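Local coordinates for putative flavoprotein (Bacteroides eggerthii, PDB 4ICI), which binds flavin mononucleotide in a flavodoxin-like fold and probably serves in electron transfer or a related redox reaction, its exact role being unknown, at residues Tyr43-Ala48 with Ala77-Lys82; Asp89-Tyr95 with Lys118-Ala124. All coordinates share one frame. Where two conformers were deposited one is given. Numbering follows the deposited sequence.

Contact 1 of 2, residues Tyr43-Ala48 with Ala77-Lys82; sequences YPIAPA and AIKSKK. With EDO (1,2-ethanediol), chain E.
Two segments run roughly antiparallel, their end-to-end directions 152° apart: Y43-A48 starts on the edge strand 41-44 and runs on as loop, and A77-K82 is an irregular loop. They lie close at one end, where the CA atoms of P47 and I78 are 4.6 Å apart, and further apart at the other, 7.1 Å between those of Y43 and K82. Y43 fills the wider end. With chi1 in the t well its ring reaches across, so that OH donates a 2.6 Å hydrogen bond to S80 O, while CB of K82 sits over the ring face in a CH-pi contact, 3.8 Å from the centroid. K82 NZ turns away to N84. I45, an m rotamer, sets CG2 3.7 Å from CD1 of I78, and both side chains also touch helix 104-112. The I45 carbonyl accepts a 2.7 Å hydrogen bond from O2 of 1,2-ethanediol, probably a crystallisation additive. The main chain of A46 is used twice: N donates to a water (3.2 Å) that also accepts from S80 N (3.2 Å), and O accepts from K79 N at 2.8 Å, almost linearly. P47 forms the single beta bridge with I78; its CA lies 3.4 Å from A77 O in a CA-H...O contact. A48 N then donates to A77 O at 2.9 Å, and the CB atoms of A48 and A77 meet at 3.8 Å. This isolated antiparallel beta bridge, a non-hydrogen-bonded pair, lays the loop between helix 64-70 and strand 90-96 alongside the chain leaving edge strand 41-44 of a flavodoxin-like alpha/beta fold.

Contact 2 of 2, residues Asp89-Tyr95 with Lys118-Ala124; sequences DVVFIGY and KTVVPFA
At the apolar centre, CD2 of F92 packs 3.6 Å from CB of V121 on one face of the sheet, and CD1 of I93 lies 3.5 Å from CG1 of V120 on the other. Further along, F123 (chi1 p) folds its ring over G94, whose CA is 3.4 Å from the centroid in a CH-pi contact; a side chain at G94 would collide with that ring. On the reverse face Y95, also p, brings CE2 4.0 Å from CB of A124, and its OH is hydrogen-bonded to S134 OG. Strands 90-95 and 119-124 are parallel, with axes 4.5 Å apart, crossing at -24°, and in register V90-T119 through Y95-A124. The hydrogen-bond ladder zigzags: T119 N to D89 O (3.0 Å), V91 N to T119 O (2.8 Å), V121 N to V91 O (3.0 Å), I93 N to V121 O (2.8 Å), F123 N to I93 O (2.9 Å) and Y95 N to F123 O (3.1 Å). At the polar edge a water joins D89 O and T119 OG1, 2.8 Å from each. Helix 104-112 joins the strands into a beta-alpha-beta unit, and a ladder satisfying the facing backbone groups between two apolar faces implies a buried central pair.

Contact 1 closes before contact 2 opens along the chain, and their centres lie 16 Å apart, with nearest atoms about 5 Å apart. Both reach the same five-stranded parallel sheet of order 2-1-3-4-5: contact 1 at the outermost strand 41-44, contact 2 at the neighbouring strands 90-96 and 119-125, with strand 16-20 between the two contacts. Helix 104-112, which connects the two strands of contact 2, packs against side chains from both contacts. FMN lies about 10 Å from the side chain of P47 and about 7 Å from that of A124, so neither touches it. Contact 1 lies at the surface edge of the sheet and contact 2 in its buried middle, within one FMN-binding domain.

Contact 1 of 2, residues Tyr43-Ala48 with Ala77-Lys82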
loop_
_atom_site.group_PDB
_atom_site.type_symbol
_atom_site.label_atom_id
_atom_site.label_comp_id
_atom_site.label_asym_id
_atom_site.label_seq_id
_atom_site.Cartn_x
_atom_site.Cartn_y
_atom_site.Cartn_z
ATOM N N TYR A 43 3.371 -1.639 -9.707
ATOM C CA TYR A 43 4.496 -2.349 -9.135
ATOM C C TYR A 43 3.962 -3.258 -8.015
ATOM O O TYR A 43 3.654 -2.798 -6.910
ATOM C CB TYR A 43 5.544 -1.378 -8.596
ATOM C CG TYR A 43 6.609 -2.010 -7.699
ATOM C CD1 TYR A 43 7.470 -2.989 -8.174
ATOM C CD2 TYR A 43 6.760 -1.595 -6.399
ATOM C CE1 TYR A 43 8.438 -3.564 -7.340
ATOM C CE2 TYR A 43 7.725 -2.165 -5.572
ATOM C CZ TYR A 43 8.542 -3.137 -6.048
ATOM O OH TYR A 43 9.510 -3.674 -5.194
ATOM N N PRO A 44 3.832 -4.569 -8.306
ATOM C CA PRO A 44 3.509 -5.497 -7.256
ATOM C C PRO A 44 4.709 -5.642 -6.298
ATOM O O PRO A 44 5.843 -5.942 -6.714
ATOM C CB PRO A 44 3.222 -6.799 -7.998
ATOM C CG PRO A 44 2.993 -6.399 -9.463
ATOM C CD PRO A 44 3.909 -5.220 -9.629
ATOM N N ILE A 45 4.446 -5.421 -5.018
ATOM C CA ILE A 45 5.441 -5.599 -3.960
ATOM C C ILE A 45 5.406 -7.084 -3.610
ATOM O O ILE A 45 4.493 -7.524 -2.900
ATOM C CB ILE A 45 5.097 -4.739 -2.718
ATOM C CG1 ILE A 45 5.061 -3.219 -3.070
ATOM C CG2 ILE A 45 6.078 -5.031 -1.593
ATOM C CD1 ILE A 45 4.421 -2.313 -1.986
ATOM N N ALA A 46 6.361 -7.846 -4.157
ATOM C CA ALA A 46 6.341 -9.291 -4.049
ATOM C C ALA A 46 7.209 -9.745 -2.888
ATOM O O ALA A 46 8.405 -9.447 -2.839
ATOM C CB ALA A 46 6.840 -9.959 -5.340
ATOM N N PRO A 47 6.623 -10.450 -1.933
ATOM C CA PRO A 47 7.448 -11.007 -0.878
ATOM C C PRO A 47 8.452 -12.046 -1.379
ATOM O O PRO A 47 8.129 -12.882 -2.216
ATOM C CB PRO A 47 6.468 -11.661 0.061
ATOM C CG PRO A 47 5.210 -11.716 -0.624
ATOM C CD PRO A 47 5.222 -10.831 -1.821
ATOM N N ALA A 48 9.657 -12.009 -0.838
ATOM C CA ALA A 48 10.649 -13.011 -1.140
ATOM C C ALA A 48 10.179 -14.418 -0.731
ATOM O O ALA A 48 10.505 -15.396 -1.407
ATOM C CB ALA A 48 11.961 -12.656 -0.484
ATOM N N ALA A 77 10.975 -9.464 3.704
ATOM C CA ALA A 77 11.831 -9.235 2.560
ATOM C C ALA A 77 11.026 -9.149 1.262
ATOM O O ALA A 77 10.024 -9.873 1.055
ATOM C CB ALA A 77 12.867 -10.351 2.459
ATOM N N ILE A 78 11.461 -8.236 0.399
ATOM C CA ILE A 78 10.876 -8.013 -0.927
ATOM C C ILE A 78 11.789 -8.667 -1.976
ATOM O O ILE A 78 13.012 -8.521 -1.915
ATOM C CB ILE A 78 10.666 -6.505 -1.211
ATOM C CG1 ILE A 78 9.569 -5.933 -0.294
ATOM C CG2 ILE A 78 10.342 -6.251 -2.703
ATOM C CD1 ILE A 78 9.487 -4.376 -0.267
ATOM N N LYS A 79 11.202 -9.339 -2.955
ATOM C CA LYS A 79 11.970 -9.975 -4.030
ATOM C C LYS A 79 12.847 -9.021 -4.797
ATOM O O LYS A 79 14.072 -9.218 -4.918
ATOM C CB LYS A 79 11.038 -10.621 -5.041
ATOM C CG LYS A 79 10.689 -12.020 -4.744
ATOM C CD LYS A 79 10.180 -12.723 -5.983
ATOM C CE LYS A 79 9.476 -13.982 -5.592
ATOM N NZ LYS A 79 9.110 -14.841 -6.773
ATOM N N SER A 80 12.227 -7.981 -5.351
ATOM C CA SER A 80 12.904 -7.069 -6.280
ATOM C C SER A 80 12.401 -5.661 -6.078
ATOM O O SER A 80 11.170 -5.461 -6.065
ATOM C CB SER A 80 12.599 -7.500 -7.716
ATOM O OG SER A 80 13.086 -8.804 -7.938
ATOM N N LYS A 81 13.317 -4.704 -5.955
ATOM C CA LYS A 81 12.941 -3.285 -5.885
ATOM C C LYS A 81 12.477 -2.768 -7.234
ATOM O O LYS A 81 12.759 -3.338 -8.303
ATOM C CB LYS A 81 14.110 -2.409 -5.401
ATOM C CG LYS A 81 14.522 -2.689 -3.964
ATOM C CD LYS A 81 15.568 -1.716 -3.462
ATOM C CE LYS A 81 15.909 -1.933 -1.996
ATOM N NZ LYS A 81 16.821 -0.845 -1.539
ATOM N N LYS A 82 11.753 -1.656 -7.170
ATOM C CA LYS A 82 11.392 -0.910 -8.364
ATOM C C LYS A 82 12.570 -0.035 -8.793
ATOM O O LYS A 82 12.858 1.008 -8.190
ATOM C CB LYS A 82 10.135 -0.064 -8.090
ATOM C CG LYS A 82 9.557 0.610 -9.334
ATOM C CD LYS A 82 8.963 -0.391 -10.294
ATOM C CE LYS A 82 8.113 0.230 -11.371
ATOM N NZ LYS A 82 8.801 0.211 -12.672
HETATM C C1 EDO E . 2.763 -9.404 -5.546
HETATM O O1 EDO E . 2.986 -10.621 -4.816
HETATM C C2 EDO E . 1.870 -8.379 -4.824
HETATM O O2 EDO E . 1.982 -8.406 -3.423
HETATM O O HOH W 1 9.110 -7.479 -5.670
#

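Contact 2 of 2, residues Asp89-Tyr95 with Lys118-Ala124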
loop_
_atom_site.group_PDB
_atom_site.type_symbol
_atom_site.label_atom_id
_atom_site.label_comp_id
_atom_site.label_asym_id
_atom_site.label_seq_id
_atom_site.Cartn_x
_atom_site.Cartn_y
_atom_site.Cartn_z
ATOM N N ASP A 89 6.616 10.938 -9.909
ATOM C CA ASP A 89 6.201 12.102 -9.136
ATOM C C ASP A 89 5.225 11.741 -8.021
ATOM O O ASP A 89 5.201 12.392 -6.983
ATOM C CB ASP A 89 5.516 13.125 -10.040
ATOM C CG ASP A 89 6.391 13.588 -11.171
ATOM O OD1 ASP A 89 7.434 14.183 -10.854
ATOM O OD2 ASP A 89 6.060 13.319 -12.363
ATOM N N VAL A 90 4.381 10.741 -8.264
ATOM C CA VAL A 90 3.327 10.333 -7.333
ATOM C C VAL A 90 3.453 8.818 -7.175
ATOM O O VAL A 90 3.574 8.085 -8.182
ATOM C CB VAL A 90 1.951 10.659 -7.906
ATOM C CG1 VAL A 90 0.835 10.158 -7.016
ATOM C CG2 VAL A 90 1.821 12.182 -8.207
ATOM N N VAL A 91 3.416 8.353 -5.932
ATOM C CA VAL A 91 3.452 6.924 -5.639
ATOM C C VAL A 91 2.267 6.600 -4.731
ATOM O O VAL A 91 2.156 7.082 -3.579
ATOM C CB VAL A 91 4.778 6.501 -4.989
ATOM C CG1 VAL A 91 4.756 4.994 -4.616
ATOM C CG2 VAL A 91 5.970 6.812 -5.894
ATOM N N PHE A 92 1.297 5.841 -5.265
ATOM C CA PHE A 92 0.237 5.263 -4.458
ATOM C C PHE A 92 0.801 3.990 -3.841
ATOM O O PHE A 92 1.577 3.287 -4.509
ATOM C CB PHE A 92 -0.992 4.934 -5.319
ATOM C CG PHE A 92 -1.709 6.135 -5.859
ATOM C CD1 PHE A 92 -1.355 6.711 -7.083
ATOM C CD2 PHE A 92 -2.741 6.686 -5.132
ATOM C CE1 PHE A 92 -2.026 7.812 -7.571
ATOM C CE2 PHE A 92 -3.412 7.817 -5.608
ATOM C CZ PHE A 92 -3.056 8.356 -6.839
ATOM N N ILE A 93 0.448 3.732 -2.583
ATOM C CA ILE A 93 0.913 2.556 -1.867
ATOM C C ILE A 93 -0.292 1.816 -1.304
ATOM O O ILE A 93 -0.979 2.319 -0.405
ATOM C CB ILE A 93 1.853 2.902 -0.711
ATOM C CG1 ILE A 93 3.041 3.718 -1.203
ATOM C CG2 ILE A 93 2.314 1.629 -0.022
ATOM C CD1 ILE A 93 4.019 4.186 -0.093
ATOM N N GLY A 94 -0.598 0.640 -1.870
ATOM C CA GLY A 94 -1.754 -0.109 -1.497
ATOM C C GLY A 94 -1.472 -1.373 -0.718
ATOM O O GLY A 94 -0.421 -2.025 -0.873
ATOM N N TYR A 95 -2.434 -1.737 0.119
ATOM C CA TYR A 95 -2.282 -2.879 1.024
ATOM C C TYR A 95 -3.635 -3.359 1.524
ATOM O O TYR A 95 -4.575 -2.587 1.645
ATOM C CB TYR A 95 -1.353 -2.539 2.216
ATOM C CG TYR A 95 -1.678 -1.224 2.909
ATOM C CD1 TYR A 95 -1.125 -0.031 2.460
ATOM C CD2 TYR A 95 -2.542 -1.176 3.961
ATOM C CE1 TYR A 95 -1.460 1.177 3.077
ATOM C CE2 TYR A 95 -2.874 0.015 4.578
ATOM C CZ TYR A 95 -2.336 1.186 4.137
ATOM O OH TYR A 95 -2.663 2.401 4.724
ATOM N N LYS A 118 8.368 13.178 -3.501
ATOM C CA LYS A 118 7.205 12.660 -4.174
ATOM C C LYS A 118 5.931 12.859 -3.355
ATOM O O LYS A 118 5.958 13.041 -2.134
ATOM C CB LYS A 118 7.392 11.167 -4.450
ATOM C CG LYS A 118 8.691 10.827 -5.166
ATOM C CD LYS A 118 8.740 9.380 -5.563
ATOM C CE LYS A 118 10.128 8.967 -5.979
ATOM N NZ LYS A 118 10.587 9.735 -7.150
ATOM N N THR A 119 4.798 12.815 -4.045
ATOM C CA THR A 119 3.502 12.755 -3.388
ATOM C C THR A 119 3.241 11.280 -3.109
ATOM O O THR A 119 3.309 10.467 -4.034
ATOM C CB THR A 119 2.409 13.350 -4.271
ATOM O OG1 THR A 119 2.748 14.709 -4.565
ATOM C CG2 THR A 119 1.075 13.300 -3.574
ATOM N N VAL A 120 2.908 10.928 -1.858
ATOM C CA VAL A 120 2.714 9.524 -1.447
ATOM C C VAL A 120 1.288 9.383 -0.917
ATOM O O VAL A 120 0.877 10.164 -0.059
ATOM C CB VAL A 120 3.759 9.106 -0.407
ATOM C CG1 VAL A 120 3.614 7.631 -0.073
ATOM C CG2 VAL A 120 5.211 9.467 -0.910
ATOM N N VAL A 121 0.539 8.403 -1.420
ATOM C CA VAL A 121 -0.898 8.297 -1.148
ATOM C C VAL A 121 -1.241 6.828 -0.854
ATOM O O VAL A 121 -1.041 5.983 -1.707
ATOM C CB VAL A 121 -1.751 8.789 -2.329
ATOM C CG1 VAL A 121 -3.225 8.910 -1.869
ATOM C CG2 VAL A 121 -1.213 10.096 -2.951
ATOM N N PRO A 122 -1.714 6.528 0.365
ATOM C CA PRO A 122 -2.074 5.131 0.635
ATOM C C PRO A 122 -3.440 4.777 0.056
ATOM O O PRO A 122 -4.285 5.637 -0.132
ATOM C CB PRO A 122 -2.107 5.074 2.170
ATOM C CG PRO A 122 -2.564 6.463 2.574
ATOM C CD PRO A 122 -2.010 7.398 1.514
ATOM N N PHE A 123 -3.656 3.500 -0.169
ATOM C CA PHE A 123 -4.978 2.961 -0.426
ATOM C C PHE A 123 -5.048 1.563 0.119
ATOM O O PHE A 123 -4.017 0.939 0.383
ATOM C CB PHE A 123 -5.349 3.040 -1.925
ATOM C CG PHE A 123 -4.560 2.124 -2.837
ATOM C CD1 PHE A 123 -3.330 2.507 -3.328
ATOM C CD2 PHE A 123 -5.094 0.921 -3.260
ATOM C CE1 PHE A 123 -2.610 1.694 -4.204
ATOM C CE2 PHE A 123 -4.408 0.123 -4.151
ATOM C CZ PHE A 123 -3.167 0.519 -4.620
ATOM N N ALA A 124 -6.259 1.034 0.283
ATOM C CA ALA A 124 -6.389 -0.254 0.955
ATOM C C ALA A 124 -7.642 -0.981 0.573
ATOM O O ALA A 124 -8.580 -0.386 0.028
ATOM C CB ALA A 124 -6.331 -0.060 2.499
HETATM O O HOH W 2 4.403 15.122 -6.822
#